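Local coordinates for IPT/TIG domain-containing protein (Bacteroides thetaiotaomicron, PDB 3TC9) that is of unknown function but probably serves as an auxiliary nutrient-binding protein, joining an immunoglobulin-like domain to a six-bladed beta-propeller, at residues V50-Q55 / V70-A75; Q104-V109 / D389-Q394; T110-T115 / R421-I426; P235-L240 / S297-K302. One frame throughout, in Å; residues are numbered along the deposited sequence.

Contact 1 lies in the immunoglobulin-like IPT/TIG domain; contacts 3 and 4 lie in the beta-propeller, and contact 2 where the chain passes from the immunoglobulin-like sheet into it. Contacts 2 and 3 share strand 107-113 and one five-stranded antiparallel sheet. Their centres are about 15 Å apart, and along the chain their segments alternate. Because strand 107-113 comes early in the chain and 422-428 at its end, this sheet draws the two chain ends of the propeller into one blade and closes the ring. Contact 4 joins two blades formed by the chain between those ends, its centre about 34 Å from that of contact 3. Contact 1 closes before all the others, with its centre about 17 Å from contact 2 and 52 Å from contact 4.

Contact 1 of 4, residues V50-Q55 / V70-A75; sequences VTIGGQ and VVPAKA
K74 CB sits over one face of the Q55 carboxamide, 4.0 Å from Q55 CD and almost straight above it, while the lysine's amino end leads away. From the Q55 amide oxygen OE1 a water reaches on to A73 O, so the polar end of Q55 is tied to the opposing loop indirectly. Nearer the backbone the P72 ring meets Q55 with its CG, 3.7 Å from Q55 CB. Chi1 (-56°, CG anti to the carbonyl carbon) puts Q55 CG 3.4 Å from K74 O, and the bend at chi2 (-63°) then turns the carboxamide to present its face to K74 CB. A second water donates to both G53 O and K74 O.

The apolar half is built on I52. Its CD1 meets V71 CG2 at 3.9 Å, the two side chains crossing at about a right angle, and its CG2 lies 4.0 Å from A75 CB. Y103 touches V71 and A75, and M34 packs on I52 and V71, extending the patch into strands 102-103 and 33-39. A side chain at G53 would run into A75 O, and its phi of 56° also suits glycine.

G53 and G54 are the corners of a type I' turn, closed by paired bonds between I52 and Q55 in a tight two-residue hairpin; P72-A75 forms a type II turn. The hairpin between strands 48-52 and 55-62, resting on the loop after strand 66-70, belongs to the immunoglobulin-like fold of an IPT/TIG domain.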
loop_
_atom_site.group_PDB
_atom_site.type_symbol
_atom_site.label_atom_id
_atom_site.label_comp_id
_atom_site.label_asym_id
_atom_site.label_seq_id
_atom_site.Cartn_x
_atom_site.Cartn_y
_atom_site.Cartn_z
ATOM N N VAL B 50 35.404 4.636 12.087
ATOM C CA VAL B 50 34.620 4.071 10.985
ATOM C C VAL B 50 33.407 5.004 10.729
ATOM O O VAL B 50 32.739 5.436 11.656
ATOM C CB VAL B 50 34.216 2.594 11.245
ATOM C CG1 VAL B 50 33.342 2.041 10.115
ATOM C CG2 VAL B 50 35.458 1.721 11.444
ATOM N N THR B 51 33.168 5.325 9.476
ATOM C CA THR B 51 32.061 6.139 8.979
ATOM C C THR B 51 31.244 5.278 8.027
ATOM O O THR B 51 31.826 4.757 7.078
ATOM C CB THR B 51 32.586 7.408 8.264
ATOM O OG1 THR B 51 33.731 7.960 8.940
ATOM C CG2 THR B 51 31.514 8.464 8.093
ATOM N N ILE B 52 29.937 5.084 8.285
ATOM C CA ILE B 52 29.031 4.297 7.404
ATOM C C ILE B 52 27.908 5.260 6.964
ATOM O O ILE B 52 27.232 5.834 7.810
ATOM C CB ILE B 52 28.475 2.987 8.073
ATOM C CG1 ILE B 52 29.611 2.088 8.623
ATOM C CG2 ILE B 52 27.588 2.193 7.076
ATOM C CD1 ILE B 52 29.143 0.856 9.459
ATOM N N GLY B 53 27.754 5.457 5.673
ATOM C CA GLY B 53 26.755 6.372 5.122
ATOM C C GLY B 53 26.868 7.802 5.640
ATOM O O GLY B 53 25.844 8.453 5.865
ATOM N N GLY B 54 28.105 8.268 5.879
ATOM C CA GLY B 54 28.389 9.607 6.393
ATOM C C GLY B 54 28.224 9.781 7.898
ATOM O O GLY B 54 28.451 10.877 8.425
ATOM N N GLN B 55 27.894 8.699 8.609
ATOM C CA GLN B 55 27.650 8.693 10.035
ATOM C C GLN B 55 28.709 7.899 10.790
ATOM O O GLN B 55 29.090 6.820 10.334
ATOM C CB GLN B 55 26.265 8.066 10.343
ATOM C CG GLN B 55 25.064 8.709 9.653
ATOM C CD GLN B 55 24.814 10.137 10.047
ATOM O OE1 GLN B 55 24.605 10.457 11.219
ATOM N NE2 GLN B 55 24.723 10.994 9.059
ATOM N N VAL B 70 29.369 -0.997 15.064
ATOM C CA VAL B 70 27.904 -1.074 15.135
ATOM C C VAL B 70 27.327 -0.081 14.138
ATOM O O VAL B 70 27.726 1.085 14.148
ATOM C CB VAL B 70 27.413 -0.832 16.594
ATOM C CG1 VAL B 70 25.890 -0.963 16.705
ATOM C CG2 VAL B 70 28.093 -1.803 17.558
ATOM N N VAL B 71 26.445 -0.562 13.228
ATOM C CA VAL B 71 25.849 0.293 12.198
ATOM C C VAL B 71 24.988 1.377 12.888
ATOM O O VAL B 71 24.098 1.049 13.663
ATOM C CB VAL B 71 25.070 -0.503 11.128
ATOM C CG1 VAL B 71 24.251 0.426 10.236
ATOM C CG2 VAL B 71 26.037 -1.334 10.294
ATOM N N PRO B 72 25.310 2.672 12.719
ATOM C CA PRO B 72 24.513 3.703 13.414
ATOM C C PRO B 72 23.208 4.039 12.667
ATOM O O PRO B 72 23.006 3.606 11.527
ATOM C CB PRO B 72 25.464 4.917 13.401
ATOM C CG PRO B 72 26.171 4.776 12.063
ATOM C CD PRO B 72 26.360 3.284 11.863
ATOM N N ALA B 73 22.373 4.900 13.289
ATOM C CA ALA B 73 21.178 5.448 12.666
ATOM C C ALA B 73 21.584 6.400 11.549
ATOM O O ALA B 73 22.608 7.072 11.687
ATOM C CB ALA B 73 20.362 6.204 13.708
ATOM N N LYS B 74 20.775 6.482 10.461
ATOM C CA LYS B 74 20.925 7.383 9.314
ATOM C C LYS B 74 22.099 6.996 8.383
ATOM O O LYS B 74 22.526 7.807 7.547
ATOM C CB LYS B 74 21.059 8.842 9.796
ATOM C CG LYS B 74 19.882 9.325 10.620
ATOM C CD LYS B 74 20.221 10.591 11.394
ATOM C CE LYS B 74 18.978 11.297 11.910
ATOM N NZ LYS B 74 18.358 10.620 13.090
ATOM N N ALA B 75 22.570 5.735 8.463
ATOM C CA ALA B 75 23.678 5.229 7.643
ATOM C C ALA B 75 23.167 4.676 6.293
ATOM O O ALA B 75 23.805 3.790 5.719
ATOM C CB ALA B 75 24.420 4.145 8.422
HETATM O O HOH W 1 23.471 8.261 4.495
HETATM O O HOH W 2 24.098 8.480 13.195
#

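Contact 2 of 4, residues Q104-V109 / D389-Q394; sequences QKKMLV and DGDLRQ
K106 turns its CG between its own backbone N and carbonyl carbon (chi1 68°) and then runs out extended, while D391 holds its CG anti to the backbone N (chi1 -172°). These torsions bring the two side chains together at about a right angle, and K106 NZ forms a salt bridge with D391 OD2 at 2.8 Å, on the anti lone pair of that oxygen. The setting is the outer margin of a beta-propeller blade, where the short, weakly bonded strand 390-391 is added antiparallel to strand 107-113.

The evidence for the added strand is a reciprocal backbone pair: V109 N to G390 O at 2.9 Å and G390 N to V109 O at 2.9 Å, both nearly straight. G390 has backbone angles (phi 113°) at which a CB would press on the preceding carbonyl oxygen.

L392 supplies the apolar part. Its CD1 lies against the M107-V109 backbone and also reaches side chains, 3.8 Å from V109 CG2 and 4.1 Å from CB of M107, a selenomethionine. I426 and F376 border the same patch, so L392 also meets the neighbouring strand 422-428 and the adjacent blade's strand 372-376. At the other end D389 CB approaches V109 O to 3.2 Å, while its OD1 forms a salt bridge with R424.

D391 is held from its own side as well. Its OD1 takes two backbone N-H groups in an Asx turn and motif, Q394 N at 2.8 Å and R393 N from above the carboxylate plane at a longer 3.2 Å.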
loop_
_atom_site.group_PDB
_atom_site.type_symbol
_atom_site.label_atom_id
_atom_site.label_comp_id
_atom_site.label_asym_id
_atom_site.label_seq_id
_atom_site.Cartn_x
_atom_site.Cartn_y
_atom_site.Cartn_z
ATOM N N GLN B 104 18.367 -1.416 5.692
ATOM C CA GLN B 104 16.939 -1.624 5.742
ATOM C C GLN B 104 16.400 -0.796 6.917
ATOM O O GLN B 104 16.740 -1.084 8.068
ATOM C CB GLN B 104 16.624 -3.142 5.879
ATOM C CG GLN B 104 15.158 -3.500 6.227
ATOM C CD GLN B 104 14.126 -3.221 5.152
ATOM O OE1 GLN B 104 14.249 -3.648 3.990
ATOM N NE2 GLN B 104 13.061 -2.519 5.523
ATOM N N LYS B 105 15.595 0.244 6.623
ATOM C CA LYS B 105 14.973 1.078 7.645
ATOM C C LYS B 105 13.879 0.303 8.425
ATOM O O LYS B 105 13.202 -0.590 7.890
ATOM C CB LYS B 105 14.321 2.326 7.033
ATOM C CG LYS B 105 15.235 3.352 6.412
ATOM C CD LYS B 105 14.381 4.452 5.762
ATOM C CE LYS B 105 15.168 5.553 5.088
ATOM N NZ LYS B 105 15.828 5.072 3.844
ATOM N N LYS B 106 13.689 0.693 9.692
ATOM C CA LYS B 106 12.653 0.109 10.532
ATOM C C LYS B 106 11.864 1.231 11.200
ATOM O O LYS B 106 12.216 2.403 11.105
ATOM C CB LYS B 106 13.233 -0.880 11.561
ATOM C CG LYS B 106 14.081 -0.250 12.651
ATOM C CD LYS B 106 14.476 -1.320 13.624
ATOM C CE LYS B 106 15.059 -0.743 14.865
ATOM N NZ LYS B 106 15.650 -1.823 15.690
HETATM N N MSE B 107 10.777 0.853 11.838
HETATM C CA MSE B 107 9.931 1.762 12.579
HETATM C C MSE B 107 10.509 1.991 13.962
HETATM O O MSE B 107 11.077 1.087 14.578
HETATM C CB MSE B 107 8.500 1.205 12.650
HETATM C CG MSE B 107 7.743 1.407 11.358
HETATM SE SE MSE B 107 5.894 0.930 11.557
HETATM C CE MSE B 107 5.153 2.686 11.657
ATOM N N LEU B 108 10.347 3.206 14.447
ATOM C CA LEU B 108 10.776 3.671 15.748
ATOM C C LEU B 108 9.682 4.472 16.435
ATOM O O LEU B 108 8.881 5.128 15.767
ATOM C CB LEU B 108 12.045 4.581 15.609
ATOM C CG LEU B 108 13.348 3.943 15.039
ATOM C CD1 LEU B 108 14.437 4.981 14.978
ATOM C CD2 LEU B 108 13.852 2.762 15.894
ATOM N N VAL B 109 9.701 4.482 17.766
ATOM C CA VAL B 109 8.836 5.344 18.584
ATOM C C VAL B 109 9.643 6.604 18.844
ATOM O O VAL B 109 10.810 6.513 19.213
ATOM C CB VAL B 109 8.340 4.673 19.916
ATOM C CG1 VAL B 109 7.458 5.629 20.726
ATOM C CG2 VAL B 109 7.606 3.367 19.635
ATOM N N ASP B 389 12.041 6.163 23.962
ATOM C CA ASP B 389 11.878 6.167 22.508
ATOM C C ASP B 389 12.725 5.020 21.940
ATOM O O ASP B 389 13.416 4.356 22.709
ATOM C CB ASP B 389 12.261 7.549 21.914
ATOM C CG ASP B 389 11.246 8.692 22.149
ATOM O OD1 ASP B 389 10.014 8.409 22.223
ATOM O OD2 ASP B 389 11.663 9.870 22.111
ATOM N N GLY B 390 12.611 4.746 20.640
ATOM C CA GLY B 390 13.392 3.690 19.991
ATOM C C GLY B 390 12.639 2.495 19.472
ATOM O O GLY B 390 11.482 2.616 19.045
ATOM N N ASP B 391 13.332 1.322 19.464
ATOM C CA ASP B 391 12.778 0.055 18.996
ATOM C C ASP B 391 11.411 -0.217 19.675
ATOM O O ASP B 391 11.317 -0.215 20.911
ATOM C CB ASP B 391 13.761 -1.109 19.244
ATOM C CG ASP B 391 13.305 -2.422 18.604
ATOM O OD1 ASP B 391 12.468 -3.132 19.220
ATOM O OD2 ASP B 391 13.716 -2.702 17.454
ATOM N N LEU B 392 10.371 -0.433 18.847
ATOM C CA LEU B 392 8.966 -0.666 19.250
ATOM C C LEU B 392 8.802 -1.662 20.393
ATOM O O LEU B 392 8.076 -1.363 21.327
ATOM C CB LEU B 392 8.157 -1.157 18.046
ATOM C CG LEU B 392 7.421 -0.085 17.234
ATOM C CD1 LEU B 392 8.358 0.981 16.743
ATOM C CD2 LEU B 392 6.717 -0.724 16.034
ATOM N N ARG B 393 9.507 -2.802 20.356
ATOM C CA ARG B 393 9.375 -3.827 21.380
ATOM C C ARG B 393 10.555 -3.940 22.334
ATOM O O ARG B 393 10.347 -4.329 23.465
ATOM C CB ARG B 393 9.120 -5.192 20.732
ATOM C CG ARG B 393 7.800 -5.271 19.954
ATOM C CD ARG B 393 6.539 -5.060 20.777
ATOM N NE ARG B 393 6.454 -5.946 21.947
ATOM C CZ ARG B 393 5.959 -7.177 21.933
ATOM N NH1 ARG B 393 5.479 -7.698 20.805
ATOM N NH2 ARG B 393 5.940 -7.901 23.043
ATOM N N GLN B 394 11.779 -3.624 21.893
ATOM C CA GLN B 394 13.004 -3.748 22.708
ATOM C C GLN B 394 13.307 -2.547 23.604
ATOM O O GLN B 394 13.809 -2.750 24.708
ATOM C CB GLN B 394 14.220 -4.027 21.810
ATOM C CG GLN B 394 14.194 -5.403 21.108
ATOM C CD GLN B 394 13.872 -6.516 22.092
ATOM O OE1 GLN B 394 14.665 -6.850 23.004
ATOM N NE2 GLN B 394 12.684 -7.077 21.971
HETATM O O HOH W 3 11.479 -1.330 15.809
#

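Contact 3 of 4, residues T110-T115 / R421-I426; sequences TTFLGT and RRIRKI. With PO4 (phosphate ion), chain Q.
T110-L113 and R422-I426 pair antiparallel, their axes 4.2 Å apart at closest and their directions 129° apart, and the register slips by one residue between T111 and L113. At the slip I423 O accepts from two successive amides, F112 N at 2.8 Å and L113 N at 3.2 Å. F112 and L113 therefore both face I423, which defines a classic beta bulge.

At the bulge the F112 and I423 side chains lie side by side, pointing the same way, and I423 CG2 is at the edge of the phenyl ring, 3.9 Å from F112 CD2. L113 CG lies over one face of the same ring, toward its rim, and F130 and F414 add further aromatic contacts. Beside it L113 CB meets I423 CB. On the other side of the sheet T111 CG2 touches R422 CD at 3.7 Å. R422 stays extended as far as NE, which gives its hydrogen to a water shared with G114 O; its NH2 bonds N120 and its guanidinium makes a cation-pi contact with Y387.

This pairing sets the propeller's first strand, 107-113, against its last, 422-428, within one blade, the "velcro" closure of the propeller ring. R424, bent at chi2 and chi3, turns back toward T111, its NE 3.6 Å from T111 OG1. Its NH1 forms a salt bridge with D417, and T111 OG1 bonds Y387.

R421 leads out to a phosphate, probably from the crystallisation liquor: R421 NH2 donates to phosphate O1 at 2.8 Å, nearly straight, and R421 NH1 to O3 at 3.1 Å. An alanine here would probably leave the phosphate to H159, Q158 and R418, without this two-pronged grip.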
loop_
_atom_site.group_PDB
_atom_site.type_symbol
_atom_site.label_atom_id
_atom_site.label_comp_id
_atom_site.label_asym_id
_atom_site.label_seq_id
_atom_site.Cartn_x
_atom_site.Cartn_y
_atom_site.Cartn_z
ATOM N N THR B 110 9.052 7.768 18.618
ATOM C CA THR B 110 9.691 9.059 18.874
ATOM C C THR B 110 8.724 9.973 19.598
ATOM O O THR B 110 7.554 9.623 19.725
ATOM C CB THR B 110 10.192 9.723 17.574
ATOM O OG1 THR B 110 9.094 9.936 16.682
ATOM C CG2 THR B 110 11.365 8.945 16.902
ATOM N N THR B 111 9.203 11.153 20.049
ATOM C CA THR B 111 8.356 12.145 20.716
ATOM C C THR B 111 8.059 13.181 19.674
ATOM O O THR B 111 8.963 13.835 19.183
ATOM C CB THR B 111 9.022 12.691 21.976
ATOM O OG1 THR B 111 9.133 11.632 22.915
ATOM C CG2 THR B 111 8.245 13.838 22.604
ATOM N N PHE B 112 6.800 13.302 19.291
ATOM C CA PHE B 112 6.408 14.258 18.286
ATOM C C PHE B 112 6.208 15.645 18.912
ATOM O O PHE B 112 6.815 16.613 18.448
ATOM C CB PHE B 112 5.145 13.757 17.566
ATOM C CG PHE B 112 4.550 14.748 16.605
ATOM C CD1 PHE B 112 5.321 15.298 15.577
ATOM C CD2 PHE B 112 3.218 15.139 16.720
ATOM C CE1 PHE B 112 4.770 16.233 14.688
ATOM C CE2 PHE B 112 2.661 16.060 15.823
ATOM C CZ PHE B 112 3.447 16.617 14.830
ATOM N N LEU B 113 5.352 15.751 19.935
ATOM C CA LEU B 113 5.026 17.023 20.567
ATOM C C LEU B 113 4.996 16.941 22.069
ATOM O O LEU B 113 4.664 15.893 22.649
ATOM C CB LEU B 113 3.644 17.501 20.081
ATOM C CG LEU B 113 3.526 18.154 18.686
ATOM C CD1 LEU B 113 2.129 18.628 18.445
ATOM C CD2 LEU B 113 4.446 19.315 18.556
ATOM N N GLY B 114 5.250 18.080 22.693
ATOM C CA GLY B 114 5.204 18.188 24.135
ATOM C C GLY B 114 6.527 17.946 24.822
ATOM O O GLY B 114 7.402 17.236 24.324
ATOM N N THR B 115 6.677 18.547 25.984
ATOM C CA THR B 115 7.864 18.351 26.801
ATOM C C THR B 115 7.535 18.546 28.288
ATOM O O THR B 115 6.530 19.172 28.656
ATOM C CB THR B 115 9.041 19.252 26.359
ATOM O OG1 THR B 115 10.255 18.649 26.842
ATOM C CG2 THR B 115 8.912 20.693 26.858
ATOM N N ARG B 421 2.847 13.319 29.153
ATOM C CA ARG B 421 2.353 14.638 28.728
ATOM C C ARG B 421 2.830 14.991 27.315
ATOM O O ARG B 421 3.032 16.163 26.975
ATOM C CB ARG B 421 2.779 15.761 29.723
ATOM C CG ARG B 421 2.608 15.425 31.197
ATOM C CD ARG B 421 1.167 15.340 31.561
ATOM N NE ARG B 421 0.983 14.908 32.935
ATOM C CZ ARG B 421 -0.186 14.581 33.460
ATOM N NH1 ARG B 421 -1.293 14.646 32.730
ATOM N NH2 ARG B 421 -0.259 14.172 34.711
ATOM N N ARG B 422 2.965 13.962 26.486
ATOM C CA ARG B 422 3.461 14.078 25.127
ATOM C C ARG B 422 2.609 13.343 24.123
ATOM O O ARG B 422 1.905 12.398 24.467
ATOM C CB ARG B 422 4.895 13.495 25.058
ATOM C CG ARG B 422 5.984 14.344 25.751
ATOM C CD ARG B 422 7.128 13.447 26.137
ATOM N NE ARG B 422 8.315 14.132 26.678
ATOM C CZ ARG B 422 8.665 14.120 27.967
ATOM N NH1 ARG B 422 7.891 13.530 28.869
ATOM N NH2 ARG B 422 9.782 14.713 28.363
ATOM N N ILE B 423 2.742 13.763 22.854
ATOM C CA ILE B 423 2.200 13.102 21.678
ATOM C C ILE B 423 3.376 12.291 21.136
ATOM O O ILE B 423 4.422 12.856 20.790
ATOM C CB ILE B 423 1.548 14.059 20.625
ATOM C CG1 ILE B 423 0.449 14.959 21.257
ATOM C CG2 ILE B 423 1.010 13.275 19.413
ATOM C CD1 ILE B 423 -0.770 14.256 21.871
ATOM N N ARG B 424 3.253 10.979 21.153
ATOM C CA ARG B 424 4.339 10.144 20.641
ATOM C C ARG B 424 4.068 9.811 19.183
ATOM O O ARG B 424 2.927 9.883 18.724
ATOM C CB ARG B 424 4.525 8.883 21.489
ATOM C CG ARG B 424 4.561 9.135 22.993
ATOM C CD ARG B 424 5.887 9.700 23.519
ATOM N NE ARG B 424 7.018 8.796 23.308
ATOM C CZ ARG B 424 7.297 7.729 24.057
ATOM N NH1 ARG B 424 6.494 7.375 25.056
ATOM N NH2 ARG B 424 8.353 6.983 23.783
ATOM N N LYS B 425 5.115 9.504 18.433
ATOM C CA LYS B 425 4.968 9.142 17.033
ATOM C C LYS B 425 5.564 7.751 16.782
ATOM O O LYS B 425 6.584 7.412 17.377
ATOM C CB LYS B 425 5.635 10.197 16.141
ATOM C CG LYS B 425 5.530 9.929 14.633
ATOM C CD LYS B 425 6.349 10.948 13.864
ATOM C CE LYS B 425 6.522 10.622 12.406
ATOM N NZ LYS B 425 7.532 9.559 12.158
ATOM N N ILE B 426 4.924 6.950 15.921
ATOM C CA ILE B 426 5.469 5.660 15.490
ATOM C C ILE B 426 5.490 5.690 13.990
ATOM O O ILE B 426 4.439 5.715 13.379
ATOM C CB ILE B 426 4.756 4.390 16.023
ATOM C CG1 ILE B 426 4.647 4.371 17.550
ATOM C CG2 ILE B 426 5.418 3.106 15.469
ATOM C CD1 ILE B 426 3.768 3.255 18.069
HETATM P P PO4 Q . -4.025 14.356 35.390
HETATM O O1 PO4 Q . -2.795 13.393 35.583
HETATM O O2 PO4 Q . -5.326 13.634 35.911
HETATM O O3 PO4 Q . -4.181 14.747 33.891
HETATM O O4 PO4 Q . -3.856 15.715 36.166
HETATM O O HOH W 4 8.746 7.835 14.972
HETATM O O HOH W 5 10.024 15.694 25.138
#

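Contact 4 of 4, residues P235-L240 / S297-K302; sequences PINGEL and SDYDWK
Y299 OH is the tight point of the contact, held by N237 and E239 from the opposing loop. It donates to E239 OE2 over a short 2.5 Å, on the syn lone pair of that oxygen, and accepts from N237 ND2 at 2.8 Å with an N-H...O angle of 172°. The hydroxyl lies in the amide plane of N237, whereas that plane is turned 43° from the phenol ring. E239 and Y299 meet tip to tip: E239 places its CG between backbone N and carbonyl carbon (chi1 72°) and bends again at chi2, which brings the carboxylate to the ring edge. E239 OE2 also bonds Y241, and H234 stacks on the Y299 ring. A phenylalanine in place of Y299 would probably leave N237 ND2 without its straight bond and E239 OE2 without one of its hydrogen donors, loosening the link between the two segments.

The two sides belong to neighbouring blades of the beta-propeller. One is the loop joining strands 231-233 and 240-244; the other is the end of strand 293-300 and the residues after it, so the tyrosine bridges from blade to blade.

Contact is looser toward W301 and I236, both exposed. I236 CG1 stands at the edge of the indole, 3.7 Å from W301 CH2, and the two side chains cross at about a right angle. One indole face is covered from within its own segment by Y299 CD2, 3.6 Å above the ring centre. On this solvent side a water links the two segments, accepting from N237 ND2 at 3.1 Å and donating to W301 O at 2.7 Å.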
loop_
_atom_site.group_PDB
_atom_site.type_symbol
_atom_site.label_atom_id
_atom_site.label_comp_id
_atom_site.label_asym_id
_atom_site.label_seq_id
_atom_site.Cartn_x
_atom_site.Cartn_y
_atom_site.Cartn_z
ATOM N N PRO B 235 -20.161 6.066 9.390
ATOM C CA PRO B 235 -19.411 6.785 8.345
ATOM C C PRO B 235 -20.125 6.941 7.001
ATOM O O PRO B 235 -19.690 7.782 6.198
ATOM C CB PRO B 235 -18.111 5.969 8.204
ATOM C CG PRO B 235 -18.457 4.606 8.689
ATOM C CD PRO B 235 -19.478 4.807 9.777
ATOM N N ILE B 236 -21.222 6.194 6.759
ATOM C CA ILE B 236 -21.947 6.293 5.496
ATOM C C ILE B 236 -23.329 6.958 5.705
ATOM O O ILE B 236 -23.680 7.874 4.946
ATOM C CB ILE B 236 -22.061 4.896 4.808
ATOM C CG1 ILE B 236 -20.700 4.131 4.731
ATOM C CG2 ILE B 236 -22.839 4.927 3.454
ATOM C CD1 ILE B 236 -19.568 4.721 3.861
ATOM N N ASN B 237 -24.112 6.500 6.698
ATOM C CA ASN B 237 -25.470 7.007 6.932
ATOM C C ASN B 237 -25.541 8.214 7.911
ATOM O O ASN B 237 -26.580 8.867 7.983
ATOM C CB ASN B 237 -26.398 5.872 7.380
ATOM C CG ASN B 237 -26.655 4.808 6.320
ATOM O OD1 ASN B 237 -26.652 5.072 5.112
ATOM N ND2 ASN B 237 -26.887 3.577 6.743
ATOM N N GLY B 238 -24.453 8.513 8.616
ATOM C CA GLY B 238 -24.354 9.686 9.479
ATOM C C GLY B 238 -25.063 9.753 10.820
ATOM O O GLY B 238 -24.921 10.769 11.503
ATOM N N GLU B 239 -25.800 8.697 11.243
ATOM C CA GLU B 239 -26.486 8.713 12.549
ATOM C C GLU B 239 -25.486 8.529 13.730
ATOM O O GLU B 239 -24.406 7.967 13.549
ATOM C CB GLU B 239 -27.630 7.681 12.614
ATOM C CG GLU B 239 -27.202 6.229 12.704
ATOM C CD GLU B 239 -26.914 5.493 11.410
ATOM O OE1 GLU B 239 -26.757 6.146 10.356
ATOM O OE2 GLU B 239 -26.851 4.246 11.451
ATOM N N LEU B 240 -25.870 8.994 14.934
ATOM C CA LEU B 240 -25.016 8.960 16.119
ATOM C C LEU B 240 -25.368 7.827 17.084
ATOM O O LEU B 240 -26.533 7.645 17.432
ATOM C CB LEU B 240 -25.120 10.299 16.851
ATOM C CG LEU B 240 -24.150 10.520 18.012
ATOM C CD1 LEU B 240 -22.819 10.982 17.510
ATOM C CD2 LEU B 240 -24.691 11.534 18.971
ATOM N N SER B 297 -20.257 -5.456 16.595
ATOM C CA SER B 297 -21.681 -5.244 16.330
ATOM C C SER B 297 -21.849 -5.004 14.836
ATOM O O SER B 297 -21.383 -3.991 14.309
ATOM C CB SER B 297 -22.216 -4.079 17.152
ATOM O OG SER B 297 -23.533 -3.758 16.743
ATOM N N ASP B 298 -22.463 -5.959 14.141
ATOM C CA ASP B 298 -22.686 -5.852 12.702
ATOM C C ASP B 298 -23.754 -4.807 12.410
ATOM O O ASP B 298 -24.720 -4.669 13.164
ATOM C CB ASP B 298 -23.067 -7.213 12.087
ATOM C CG ASP B 298 -21.913 -8.200 11.981
ATOM O OD1 ASP B 298 -20.732 -7.745 11.895
ATOM O OD2 ASP B 298 -22.184 -9.429 11.955
ATOM N N TYR B 299 -23.552 -4.050 11.329
ATOM C CA TYR B 299 -24.498 -3.029 10.915
ATOM C C TYR B 299 -25.561 -3.616 9.983
ATOM O O TYR B 299 -25.212 -4.281 9.006
ATOM C CB TYR B 299 -23.762 -1.887 10.227
ATOM C CG TYR B 299 -24.618 -0.667 10.008
ATOM C CD1 TYR B 299 -24.947 0.175 11.067
ATOM C CD2 TYR B 299 -25.055 -0.318 8.735
ATOM C CE1 TYR B 299 -25.689 1.330 10.867
ATOM C CE2 TYR B 299 -25.823 0.825 8.524
ATOM C CZ TYR B 299 -26.127 1.651 9.594
ATOM O OH TYR B 299 -26.837 2.797 9.394
ATOM N N ASP B 300 -26.848 -3.377 10.291
ATOM C CA ASP B 300 -27.972 -3.796 9.440
ATOM C C ASP B 300 -28.278 -2.616 8.508
ATOM O O ASP B 300 -28.797 -1.586 8.946
ATOM C CB ASP B 300 -29.188 -4.210 10.299
ATOM C CG ASP B 300 -30.371 -4.833 9.561
ATOM O OD1 ASP B 300 -30.478 -4.644 8.313
ATOM O OD2 ASP B 300 -31.209 -5.486 10.230
ATOM N N TRP B 301 -27.891 -2.748 7.236
ATOM C CA TRP B 301 -28.040 -1.678 6.250
ATOM C C TRP B 301 -29.497 -1.392 5.909
ATOM O O TRP B 301 -29.820 -0.264 5.532
ATOM C CB TRP B 301 -27.233 -2.002 4.985
ATOM C CG TRP B 301 -25.747 -1.933 5.215
ATOM C CD1 TRP B 301 -24.931 -2.955 5.603
ATOM C CD2 TRP B 301 -24.912 -0.763 5.129
ATOM N NE1 TRP B 301 -23.630 -2.511 5.706
ATOM C CE2 TRP B 301 -23.590 -1.170 5.419
ATOM C CE3 TRP B 301 -25.148 0.585 4.795
ATOM C CZ2 TRP B 301 -22.511 -0.286 5.384
ATOM C CZ3 TRP B 301 -24.077 1.465 4.775
ATOM C CH2 TRP B 301 -22.776 1.028 5.064
ATOM N N LYS B 302 -30.372 -2.380 6.094
ATOM C CA LYS B 302 -31.792 -2.236 5.820
ATOM C C LYS B 302 -32.511 -1.434 6.907
ATOM O O LYS B 302 -33.409 -0.651 6.595
ATOM C CB LYS B 302 -32.437 -3.615 5.667
ATOM C CG LYS B 302 -32.271 -4.220 4.280
ATOM C CD LYS B 302 -33.484 -5.113 3.904
ATOM C CE LYS B 302 -34.638 -4.358 3.240
ATOM N NZ LYS B 302 -35.977 -4.792 3.734
HETATM O O HOH W 6 -28.388 1.881 4.671
#